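Local atomic coordinates of vacuolar-sorting protein BRO1 (Saccharomyces cerevisiae, PDB entry 1ZB1), a protein that helps sort multivesicular-body cargo into intralumenal vesicles and recruits the deubiquitinase DOA4 to endosomes, here represented by its Bro1 domain. Residues K94-Y100 with K112-L118; T18-K24 with L52-N57; H187-E192 with A217-F222. All coordinates share one frame; numbering follows the deposited sequence.

Contact 1: residues K94-Y100 with K112-L118; sequences KMDFTWY and KYTQHTL
His116 grips the turn that leads into strand 97-100. Its ND1 donates to Met95 O at 2.8 Å with an N-H...O angle of 161°; the oxygen lies in the ring plane, although the donor stands well above the plane of the Met95 carbonyl. Asp96 OD1 reaches the same edge of the imidazole and rests 3.1 Å from His116 CE1, while CA of Lys94 sits over the centre of one ring face in a CH-pi contact. Turning CG to the side away from its own carbonyl carbon (chi1 -59°) brings the His116 ring under the inverse gamma turn centred on Asp96. One water accepts from Met95 N and donates to His116 O, a water-mediated tie between the two segments. Gln115 O and His116 O lie at the edge of the Phe97 ring, and Gln115 N donates to Phe97 O at 3.1 Å.

Farther along, the backbones form an antiparallel pair. Trp99 and Tyr113 exchange two bonds, Trp99 N to Tyr113 O and Tyr113 N to Trp99 O, each 3.0 Å. The neighbouring non-hydrogen-bonded pair, Thr98 with Thr114, brings the hydroxyls OG1 and OG1 to 2.8 Å, and Thr98 OG1 also donates to Asp96 O. At the far end Lys112 and Tyr100 run alongside each other: CB of Lys112 lies 3.8 Å from the centroid of the Tyr100 ring, and the extended chain runs on to a salt bridge with Glu19.

This is a two-stranded beta hairpin on a largely helical domain. Trp99 packs against helix 118-139, bonding Glu121 through NE1 and meeting Phe120 edge-to-face, and Phe97 reaches Trp23 of helix 23-34. On the edge away from strand 112-115, the backbones of Thr98 and Tyr100 bond those of Glu19 and Asp17.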
loop_
_atom_site.group_PDB
_atom_site.type_symbol
_atom_site.label_atom_id
_atom_site.label_comp_id
_atom_site.label_asym_id
_atom_site.label_seq_id
_atom_site.Cartn_x
_atom_site.Cartn_y
_atom_site.Cartn_z
ATOM N N LYS A 94 31.597 4.868 -6.994
ATOM C CA LYS A 94 31.609 3.542 -7.606
ATOM C C LYS A 94 31.210 2.436 -6.633
ATOM O O LYS A 94 31.808 1.360 -6.628
ATOM C CB LYS A 94 32.996 3.230 -8.180
ATOM C CG LYS A 94 33.483 4.223 -9.226
ATOM C CD LYS A 94 32.572 4.251 -10.446
ATOM C CE LYS A 94 33.041 5.291 -11.458
ATOM N NZ LYS A 94 34.432 5.029 -11.918
ATOM N N MET A 95 30.214 2.706 -5.793
ATOM C CA MET A 95 29.738 1.699 -4.856
ATOM C C MET A 95 28.940 0.703 -5.688
ATOM O O MET A 95 28.120 1.105 -6.517
ATOM C CB MET A 95 28.831 2.332 -3.799
ATOM C CG MET A 95 29.518 3.387 -2.940
ATOM S SD MET A 95 30.991 2.747 -2.144
ATOM C CE MET A 95 30.296 1.432 -1.135
ATOM N N ASP A 96 29.176 -0.588 -5.483
ATOM C CA ASP A 96 28.459 -1.595 -6.253
ATOM C C ASP A 96 27.092 -1.954 -5.667
ATOM O O ASP A 96 26.871 -3.087 -5.252
ATOM C CB ASP A 96 29.300 -2.869 -6.396
ATOM C CG ASP A 96 30.508 -2.683 -7.308
ATOM O OD1 ASP A 96 30.426 -1.896 -8.277
ATOM O OD2 ASP A 96 31.533 -3.348 -7.061
ATOM N N PHE A 97 26.183 -0.985 -5.649
ATOM C CA PHE A 97 24.823 -1.188 -5.146
ATOM C C PHE A 97 24.167 -2.277 -6.006
ATOM O O PHE A 97 23.933 -2.078 -7.210
ATOM C CB PHE A 97 24.031 0.119 -5.265
ATOM C CG PHE A 97 24.621 1.275 -4.483
ATOM C CD1 PHE A 97 24.820 2.512 -5.092
ATOM C CD2 PHE A 97 24.909 1.145 -3.125
ATOM C CE1 PHE A 97 25.293 3.609 -4.361
ATOM C CE2 PHE A 97 25.381 2.232 -2.380
ATOM C CZ PHE A 97 25.573 3.464 -2.993
ATOM N N THR A 98 23.858 -3.414 -5.389
ATOM C CA THR A 98 23.279 -4.547 -6.108
ATOM C C THR A 98 21.940 -5.019 -5.540
ATOM O O THR A 98 21.869 -5.509 -4.405
ATOM C CB THR A 98 24.293 -5.726 -6.116
ATOM O OG1 THR A 98 25.527 -5.281 -6.703
ATOM C CG2 THR A 98 23.753 -6.918 -6.907
ATOM N N TRP A 99 20.881 -4.877 -6.337
ATOM C CA TRP A 99 19.535 -5.278 -5.909
ATOM C C TRP A 99 18.823 -6.280 -6.813
ATOM O O TRP A 99 18.910 -6.204 -8.042
ATOM C CB TRP A 99 18.630 -4.047 -5.759
ATOM C CG TRP A 99 19.053 -3.122 -4.657
ATOM C CD1 TRP A 99 20.029 -2.172 -4.713
ATOM C CD2 TRP A 99 18.538 -3.092 -3.322
ATOM N NE1 TRP A 99 20.156 -1.548 -3.489
ATOM C CE2 TRP A 99 19.252 -2.097 -2.618
ATOM C CE3 TRP A 99 17.540 -3.814 -2.648
ATOM C CZ2 TRP A 99 19.001 -1.800 -1.273
ATOM C CZ3 TRP A 99 17.290 -3.514 -1.302
ATOM C CH2 TRP A 99 18.020 -2.517 -0.634
ATOM N N TYR A 100 18.098 -7.202 -6.184
ATOM C CA TYR A 100 17.328 -8.223 -6.889
ATOM C C TYR A 100 15.865 -7.797 -7.017
ATOM O O TYR A 100 15.337 -7.084 -6.162
ATOM C CB TYR A 100 17.355 -9.555 -6.121
ATOM C CG TYR A 100 18.683 -10.280 -6.098
ATOM C CD1 TYR A 100 19.710 -9.889 -5.235
ATOM C CD2 TYR A 100 18.900 -11.388 -6.924
ATOM C CE1 TYR A 100 20.923 -10.590 -5.192
ATOM C CE2 TYR A 100 20.105 -12.090 -6.891
ATOM C CZ TYR A 100 21.106 -11.690 -6.026
ATOM O OH TYR A 100 22.278 -12.403 -5.987
ATOM N N LYS A 112 19.038 -9.560 -10.966
ATOM C CA LYS A 112 19.636 -8.460 -10.222
ATOM C C LYS A 112 20.349 -7.450 -11.112
ATOM O O LYS A 112 20.721 -7.756 -12.248
ATOM C CB LYS A 112 20.632 -9.002 -9.196
ATOM C CG LYS A 112 21.788 -9.767 -9.805
ATOM C CD LYS A 112 22.875 -10.034 -8.777
ATOM C CE LYS A 112 24.022 -10.824 -9.383
ATOM N NZ LYS A 112 25.077 -11.095 -8.373
ATOM N N TYR A 113 20.544 -6.250 -10.572
ATOM C CA TYR A 113 21.223 -5.175 -11.278
ATOM C C TYR A 113 22.198 -4.482 -10.335
ATOM O O TYR A 113 21.977 -4.427 -9.115
ATOM C CB TYR A 113 20.215 -4.138 -11.775
ATOM C CG TYR A 113 19.118 -4.695 -12.649
ATOM C CD1 TYR A 113 19.333 -4.934 -14.012
ATOM C CD2 TYR A 113 17.860 -4.989 -12.113
ATOM C CE1 TYR A 113 18.316 -5.454 -14.824
ATOM C CE2 TYR A 113 16.835 -5.509 -12.914
ATOM C CZ TYR A 113 17.068 -5.737 -14.267
ATOM O OH TYR A 113 16.046 -6.221 -15.058
ATOM N N THR A 114 23.275 -3.957 -10.908
ATOM C CA THR A 114 24.279 -3.218 -10.148
ATOM C C THR A 114 24.362 -1.853 -10.828
ATOM O O THR A 114 24.518 -1.772 -12.050
ATOM C CB THR A 114 25.660 -3.917 -10.197
ATOM O OG1 THR A 114 25.581 -5.186 -9.534
ATOM C CG2 THR A 114 26.721 -3.058 -9.517
ATOM N N GLN A 115 24.216 -0.789 -10.045
ATOM C CA GLN A 115 24.264 0.573 -10.575
ATOM C C GLN A 115 24.881 1.460 -9.491
ATOM O O GLN A 115 24.611 1.271 -8.297
ATOM C CB GLN A 115 22.843 1.033 -10.957
ATOM C CG GLN A 115 22.753 2.440 -11.556
ATOM C CD GLN A 115 21.438 2.697 -12.294
ATOM O OE1 GLN A 115 20.807 3.746 -12.127
ATOM N NE2 GLN A 115 21.034 1.750 -13.121
ATOM N N HIS A 116 25.709 2.417 -9.905
ATOM C CA HIS A 116 26.408 3.300 -8.971
ATOM C C HIS A 116 25.664 4.548 -8.485
ATOM O O HIS A 116 26.098 5.194 -7.531
ATOM C CB HIS A 116 27.735 3.779 -9.575
ATOM C CG HIS A 116 28.687 2.681 -9.939
ATOM N ND1 HIS A 116 28.914 1.587 -9.133
ATOM C CD2 HIS A 116 29.535 2.555 -10.985
ATOM C CE1 HIS A 116 29.860 0.836 -9.665
ATOM N NE2 HIS A 116 30.255 1.401 -10.790
ATOM N N THR A 117 24.567 4.909 -9.132
ATOM C CA THR A 117 23.848 6.110 -8.729
ATOM C C THR A 117 23.162 5.985 -7.373
ATOM O O THR A 117 22.667 4.917 -7.003
ATOM C CB THR A 117 22.790 6.501 -9.772
ATOM O OG1 THR A 117 21.701 5.575 -9.714
ATOM C CG2 THR A 117 23.400 6.478 -11.180
ATOM N N LEU A 118 23.137 7.091 -6.634
ATOM C CA LEU A 118 22.498 7.109 -5.328
ATOM C C LEU A 118 20.991 6.909 -5.494
ATOM O O LEU A 118 20.340 6.345 -4.616
ATOM C CB LEU A 118 22.799 8.431 -4.602
ATOM C CG LEU A 118 24.286 8.651 -4.263
ATOM C CD1 LEU A 118 24.482 9.971 -3.521
ATOM C CD2 LEU A 118 24.790 7.487 -3.402
HETATM O O HOH W 1 28.400 5.286 -5.997
#

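Contact 2: residues T18-K24 with L52-N57; sequences TEKLDWK and LDHLRN
Arg56 and Asp53, on successive turns of helix 46-58, clasp the segment 18-24 that runs into helix 23-34; this is a largely polar contact between helix 46-58 and the loop and first turn of helix 23-34, within the Bro1 domain and beside its beta hairpin. Asp53 holds the end of the loop. Its OD1 accepts from Trp23 N at 2.8 Å, from above the carboxylate plane, and its OD2 takes the ammonium of Lys20 on the syn side in a salt bridge of 2.7 Å. The same Lys20 NZ donates to Leu21 O, which ties the lysine back to its own loop, and a water bridges Asp53 OD2 and Asp22 OD2. Asp22 is the N-cap of helix 23-34, its carboxylate bonding Lys25 N.

Hydrophobic groups fill in behind. The indole of Trp23 lies between two leucines: CD2 of Leu52 is 3.7 Å from the centroid of the five-membered ring on one face, and CD2 of Leu21 covers the opposite face. Trp23 NE1 continues to the hydroxyl of Tyr75 in helix 65-86.

Arg56 extends straight from CG to NE, with CG anti to the backbone N (chi1 -178°), an extension that takes the guanidinium past the edge of the Trp23 ring to Thr18 and Glu19. Leu21 CB lies over one face of that group. NE is paired with Glu121, while NH1 donates to Glu19 O and to a water that also accepts from Leu21 N. Thr18 OG1 is itself hydrogen-bonded to Thr98 O of the hairpin; in the guanidinium plane, Arg56 NH2 donates to this same Thr18 OG1 at 2.9 Å with an angle of 159°.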
loop_
_atom_site.group_PDB
_atom_site.type_symbol
_atom_site.label_atom_id
_atom_site.label_comp_id
_atom_site.label_asym_id
_atom_site.label_seq_id
_atom_site.Cartn_x
_atom_site.Cartn_y
_atom_site.Cartn_z
ATOM N N THR A 18 19.143 -7.739 -1.496
ATOM C CA THR A 18 20.338 -7.017 -1.927
ATOM C C THR A 18 21.579 -7.785 -1.504
ATOM O O THR A 18 21.539 -8.582 -0.566
ATOM C CB THR A 18 20.415 -5.610 -1.294
ATOM O OG1 THR A 18 21.561 -4.914 -1.803
ATOM C CG2 THR A 18 20.552 -5.712 0.241
ATOM N N GLU A 19 22.688 -7.549 -2.189
ATOM C CA GLU A 19 23.924 -8.221 -1.827
ATOM C C GLU A 19 24.647 -7.410 -0.763
ATOM O O GLU A 19 24.536 -6.185 -0.723
ATOM C CB GLU A 19 24.828 -8.394 -3.054
ATOM C CG GLU A 19 24.263 -9.387 -4.058
ATOM C CD GLU A 19 25.264 -9.806 -5.110
ATOM O OE1 GLU A 19 24.947 -10.754 -5.864
ATOM O OE2 GLU A 19 26.356 -9.196 -5.185
ATOM N N LYS A 20 25.367 -8.101 0.114
ATOM C CA LYS A 20 26.119 -7.427 1.159
ATOM C C LYS A 20 27.093 -6.447 0.502
ATOM O O LYS A 20 27.846 -6.814 -0.397
ATOM C CB LYS A 20 26.863 -8.465 2.005
ATOM C CG LYS A 20 28.081 -7.945 2.753
ATOM C CD LYS A 20 27.753 -6.821 3.714
ATOM C CE LYS A 20 29.037 -6.329 4.389
ATOM N NZ LYS A 20 28.834 -5.139 5.243
ATOM N N LEU A 21 27.056 -5.195 0.939
ATOM C CA LEU A 21 27.935 -4.164 0.395
ATOM C C LEU A 21 28.945 -3.776 1.475
ATOM O O LEU A 21 28.573 -3.569 2.630
ATOM C CB LEU A 21 27.107 -2.940 0.004
ATOM C CG LEU A 21 27.770 -1.765 -0.718
ATOM C CD1 LEU A 21 27.957 -2.108 -2.194
ATOM C CD2 LEU A 21 26.878 -0.532 -0.590
ATOM N N ASP A 22 30.218 -3.676 1.113
ATOM C CA ASP A 22 31.232 -3.303 2.097
ATOM C C ASP A 22 31.535 -1.812 2.016
ATOM O O ASP A 22 32.376 -1.385 1.225
ATOM C CB ASP A 22 32.517 -4.113 1.876
ATOM C CG ASP A 22 33.560 -3.861 2.957
ATOM O OD1 ASP A 22 34.542 -4.627 3.032
ATOM O OD2 ASP A 22 33.400 -2.895 3.730
ATOM N N TRP A 23 30.844 -1.019 2.837
ATOM C CA TRP A 23 31.057 0.423 2.844
ATOM C C TRP A 23 32.479 0.786 3.288
ATOM O O TRP A 23 33.042 1.760 2.803
ATOM C CB TRP A 23 30.045 1.128 3.759
ATOM C CG TRP A 23 28.808 1.634 3.052
ATOM C CD1 TRP A 23 27.551 1.105 3.114
ATOM C CD2 TRP A 23 28.717 2.781 2.197
ATOM N NE1 TRP A 23 26.677 1.855 2.353
ATOM C CE2 TRP A 23 27.367 2.889 1.780
ATOM C CE3 TRP A 23 29.643 3.731 1.744
ATOM C CZ2 TRP A 23 26.922 3.910 0.930
ATOM C CZ3 TRP A 23 29.197 4.749 0.896
ATOM C CH2 TRP A 23 27.847 4.826 0.502
ATOM N N LYS A 24 33.048 0.014 4.212
ATOM C CA LYS A 24 34.404 0.285 4.688
ATOM C C LYS A 24 35.407 0.161 3.542
ATOM O O LYS A 24 36.154 1.094 3.252
ATOM C CB LYS A 24 34.776 -0.675 5.824
ATOM C CG LYS A 24 33.875 -0.557 7.043
ATOM C CD LYS A 24 34.182 -1.612 8.101
ATOM C CE LYS A 24 35.507 -1.346 8.791
ATOM N NZ LYS A 24 35.797 -2.350 9.859
ATOM N N LEU A 52 27.997 2.728 9.767
ATOM C CA LEU A 52 27.209 2.814 8.542
ATOM C C LEU A 52 27.127 1.453 7.859
ATOM O O LEU A 52 26.061 1.045 7.409
ATOM C CB LEU A 52 27.838 3.813 7.573
ATOM C CG LEU A 52 27.313 3.766 6.129
ATOM C CD1 LEU A 52 25.888 4.344 6.067
ATOM C CD2 LEU A 52 28.243 4.563 5.227
ATOM N N ASP A 53 28.261 0.762 7.758
ATOM C CA ASP A 53 28.291 -0.550 7.118
ATOM C C ASP A 53 27.350 -1.495 7.865
ATOM O O ASP A 53 26.652 -2.315 7.261
ATOM C CB ASP A 53 29.716 -1.112 7.132
ATOM C CG ASP A 53 29.850 -2.384 6.317
ATOM O OD1 ASP A 53 29.683 -2.317 5.079
ATOM O OD2 ASP A 53 30.120 -3.450 6.911
ATOM N N HIS A 54 27.338 -1.371 9.185
ATOM C CA HIS A 54 26.480 -2.206 10.020
ATOM C C HIS A 54 25.000 -1.832 9.828
ATOM O O HIS A 54 24.127 -2.701 9.755
ATOM C CB HIS A 54 26.865 -2.027 11.490
ATOM C CG HIS A 54 26.369 -3.124 12.380
ATOM N ND1 HIS A 54 26.094 -2.932 13.716
ATOM C CD2 HIS A 54 26.122 -4.431 12.128
ATOM C CE1 HIS A 54 25.696 -4.074 14.250
ATOM N NE2 HIS A 54 25.704 -4.999 13.308
ATOM N N LEU A 55 24.728 -0.532 9.743
ATOM C CA LEU A 55 23.364 -0.043 9.563
ATOM C C LEU A 55 22.730 -0.629 8.301
ATOM O O LEU A 55 21.591 -1.091 8.340
ATOM C CB LEU A 55 23.357 1.487 9.489
ATOM C CG LEU A 55 22.027 2.160 9.144
ATOM C CD1 LEU A 55 20.988 1.848 10.222
ATOM C CD2 LEU A 55 22.235 3.677 9.011
ATOM N N ARG A 56 23.465 -0.625 7.189
ATOM C CA ARG A 56 22.924 -1.172 5.942
ATOM C C ARG A 56 22.646 -2.661 6.085
ATOM O O ARG A 56 21.649 -3.171 5.571
ATOM C CB ARG A 56 23.884 -0.947 4.765
ATOM C CG ARG A 56 23.327 -1.469 3.410
ATOM C CD ARG A 56 24.304 -1.228 2.246
ATOM N NE ARG A 56 23.658 -1.318 0.934
ATOM C CZ ARG A 56 23.358 -2.450 0.302
ATOM N NH1 ARG A 56 23.642 -3.628 0.846
ATOM N NH2 ARG A 56 22.765 -2.404 -0.884
ATOM N N ASN A 57 23.525 -3.378 6.777
ATOM C CA ASN A 57 23.278 -4.799 6.950
ATOM C C ASN A 57 22.012 -4.990 7.782
ATOM O O ASN A 57 21.199 -5.873 7.490
ATOM C CB ASN A 57 24.485 -5.489 7.600
ATOM C CG ASN A 57 25.641 -5.659 6.630
ATOM O OD1 ASN A 57 25.435 -6.018 5.472
ATOM N ND2 ASN A 57 26.859 -5.418 7.097
HETATM O O HOH W 2 25.187 -4.413 3.084
HETATM O O HOH W 3 26.929 -2.628 4.563
HETATM O O HOH W 4 33.044 -4.073 6.613
#

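Contact 3: residues H187-E192 with A217-F222; sequences HAEAQE and ATCNLF
The Phe222 ring carries the methyl of Ala188 over the centre of one face: CB stands 3.6 Å from the ring centroid and almost on the ring normal, a CH-pi contact. At the ring edge lie CG2 of Thr218, from its own helix, and the carboxylate oxygen OE1 of Glu192, 3.5 Å from CZ; the carboxylate stands nearly upright to the ring, the planes 80° apart. The imidazole of His187 receives CD2 of Leu221 over one face, offset toward the rim, and is also stacked with Phe156.

Between these two rings the helices meet closely. CB of Ala188 is 3.7 Å from CB of Leu221, and the leucine's CD2 comes to 3.5 Å from CB of Gln191. Gln191 has CG anti to the backbone N (chi1 177°) and then bends at chi2, which lays CG 3.3 Å from Thr218 OG1 and NE2 beside the methyl of Ala217. CG2 of Thr218 packs on CB of Glu192.

All the touching residues are buried, and the polar ends of His187, Gln191, Glu192 and Thr218 find partners in neighbouring parts of the chain. His187 NE2 bonds Asp342, Gln191 OE1 accepts from Ala343 N while its NE2 donates to Leu214 O, and Thr218 OG1 bonds the same Leu214 O. Glu192 is held from helix 242-269 by the ammonium of Lys251 and the hydroxyl of Tyr255, which probably favours a charged carboxylate.

Helices 176-198 and 208-230 run antiparallel here, with local axes 8.7 Å apart and 163° between their directions. Consecutive in the chain, they form an antiparallel alpha-helical hairpin, consistent with the placing of the Bro1-like family in the TPR clan.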
loop_
_atom_site.group_PDB
_atom_site.type_symbol
_atom_site.label_atom_id
_atom_site.label_comp_id
_atom_site.label_asym_id
_atom_site.label_seq_id
_atom_site.Cartn_x
_atom_site.Cartn_y
_atom_site.Cartn_z
ATOM N N HIS A 187 -3.936 2.228 -0.570
ATOM C CA HIS A 187 -4.993 3.197 -0.302
ATOM C C HIS A 187 -6.331 2.455 -0.167
ATOM O O HIS A 187 -7.094 2.681 0.781
ATOM C CB HIS A 187 -5.069 4.223 -1.439
ATOM C CG HIS A 187 -6.022 5.349 -1.179
ATOM N ND1 HIS A 187 -6.256 6.352 -2.095
ATOM C CD2 HIS A 187 -6.804 5.628 -0.108
ATOM C CE1 HIS A 187 -7.142 7.198 -1.603
ATOM N NE2 HIS A 187 -7.491 6.782 -0.398
ATOM N N ALA A 188 -6.608 1.563 -1.112
ATOM C CA ALA A 188 -7.849 0.797 -1.083
ATOM C C ALA A 188 -7.984 -0.007 0.209
ATOM O O ALA A 188 -9.050 -0.015 0.824
ATOM C CB ALA A 188 -7.928 -0.141 -2.296
ATOM N N GLU A 189 -6.906 -0.678 0.620
ATOM C CA GLU A 189 -6.937 -1.488 1.837
ATOM C C GLU A 189 -7.115 -0.635 3.089
ATOM O O GLU A 189 -7.811 -1.037 4.025
ATOM C CB GLU A 189 -5.670 -2.343 1.962
ATOM C CG GLU A 189 -5.526 -3.399 0.867
ATOM C CD GLU A 189 -4.345 -4.324 1.085
ATOM O OE1 GLU A 189 -3.353 -3.890 1.709
ATOM O OE2 GLU A 189 -4.397 -5.486 0.621
ATOM N N ALA A 190 -6.487 0.538 3.113
ATOM C CA ALA A 190 -6.622 1.426 4.264
ATOM C C ALA A 190 -8.096 1.833 4.419
ATOM O O ALA A 190 -8.653 1.770 5.518
ATOM C CB ALA A 190 -5.742 2.664 4.084
ATOM N N GLN A 191 -8.715 2.243 3.316
ATOM C CA GLN A 191 -10.128 2.647 3.306
ATOM C C GLN A 191 -10.993 1.463 3.747
ATOM O O GLN A 191 -11.902 1.610 4.565
ATOM C CB GLN A 191 -10.539 3.091 1.894
ATOM C CG GLN A 191 -12.024 3.480 1.715
ATOM C CD GLN A 191 -12.397 4.767 2.443
ATOM O OE1 GLN A 191 -11.543 5.607 2.711
ATOM N NE2 GLN A 191 -13.686 4.931 2.749
ATOM N N GLU A 192 -10.698 0.287 3.203
ATOM C CA GLU A 192 -11.443 -0.919 3.546
ATOM C C GLU A 192 -11.401 -1.196 5.052
ATOM O O GLU A 192 -12.430 -1.502 5.663
ATOM C CB GLU A 192 -10.885 -2.115 2.767
ATOM C CG GLU A 192 -11.412 -3.461 3.226
ATOM C CD GLU A 192 -10.916 -4.608 2.360
ATOM O OE1 GLU A 192 -9.772 -4.539 1.861
ATOM O OE2 GLU A 192 -11.666 -5.589 2.197
ATOM N N ALA A 217 -16.683 4.465 -1.556
ATOM C CA ALA A 217 -15.308 4.885 -1.788
ATOM C C ALA A 217 -14.388 3.664 -1.882
ATOM O O ALA A 217 -13.483 3.629 -2.717
ATOM C CB ALA A 217 -14.848 5.827 -0.671
ATOM N N THR A 218 -14.624 2.667 -1.032
ATOM C CA THR A 218 -13.813 1.445 -1.042
ATOM C C THR A 218 -13.920 0.784 -2.415
ATOM O O THR A 218 -12.922 0.335 -2.992
ATOM C CB THR A 218 -14.282 0.453 0.038
ATOM O OG1 THR A 218 -14.238 1.092 1.321
ATOM C CG2 THR A 218 -13.375 -0.778 0.066
ATOM N N CYS A 219 -15.141 0.744 -2.938
ATOM C CA CYS A 219 -15.399 0.169 -4.248
ATOM C C CYS A 219 -14.619 0.931 -5.317
ATOM O O CYS A 219 -13.895 0.329 -6.109
ATOM C CB CYS A 219 -16.899 0.223 -4.568
ATOM S SG CYS A 219 -17.274 -0.030 -6.319
ATOM N N ASN A 220 -14.757 2.254 -5.331
ATOM C CA ASN A 220 -14.060 3.069 -6.325
ATOM C C ASN A 220 -12.542 2.863 -6.282
ATOM O O ASN A 220 -11.886 2.818 -7.319
ATOM C CB ASN A 220 -14.383 4.558 -6.140
ATOM C CG ASN A 220 -15.860 4.878 -6.374
ATOM O OD1 ASN A 220 -16.553 4.178 -7.118
ATOM N ND2 ASN A 220 -16.336 5.949 -5.751
ATOM N N LEU A 221 -11.988 2.746 -5.081
ATOM C CA LEU A 221 -10.554 2.535 -4.927
ATOM C C LEU A 221 -10.103 1.201 -5.537
ATOM O O LEU A 221 -9.098 1.140 -6.251
ATOM C CB LEU A 221 -10.180 2.600 -3.444
ATOM C CG LEU A 221 -9.657 3.927 -2.874
ATOM C CD1 LEU A 221 -10.000 5.096 -3.783
ATOM C CD2 LEU A 221 -10.227 4.126 -1.475
ATOM N N PHE A 222 -10.831 0.127 -5.256
ATOM C CA PHE A 222 -10.456 -1.163 -5.826
ATOM C C PHE A 222 -10.704 -1.154 -7.338
ATOM O O PHE A 222 -10.078 -1.907 -8.080
ATOM C CB PHE A 222 -11.215 -2.298 -5.130
ATOM C CG PHE A 222 -10.586 -2.723 -3.829
ATOM C CD1 PHE A 222 -9.358 -3.388 -3.822
ATOM C CD2 PHE A 222 -11.196 -2.430 -2.611
ATOM C CE1 PHE A 222 -8.744 -3.754 -2.617
ATOM C CE2 PHE A 222 -10.596 -2.790 -1.403
ATOM C CZ PHE A 222 -9.365 -3.454 -1.405
#

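In the fold
Contacts 1 and 2 form one continuous region, their centres about 12 Å apart. Segment 18-24 lies between the beta hairpin and helix 46-58, and Leu21 makes the apolar join: its CD2 packs on Phe97 CE2 at 3.6 Å, and its CD1 comes to 3.4 Å from Asp96 O. The one carboxylate of Glu121, on helix 118-139, serves both contacts. Contact 3 stands apart, about 35 Å from contact 1 and 38 Å from contact 2 between centres, and touches neither. It lies nearer the middle of the elongated domain, about 11 Å from the chain's centre.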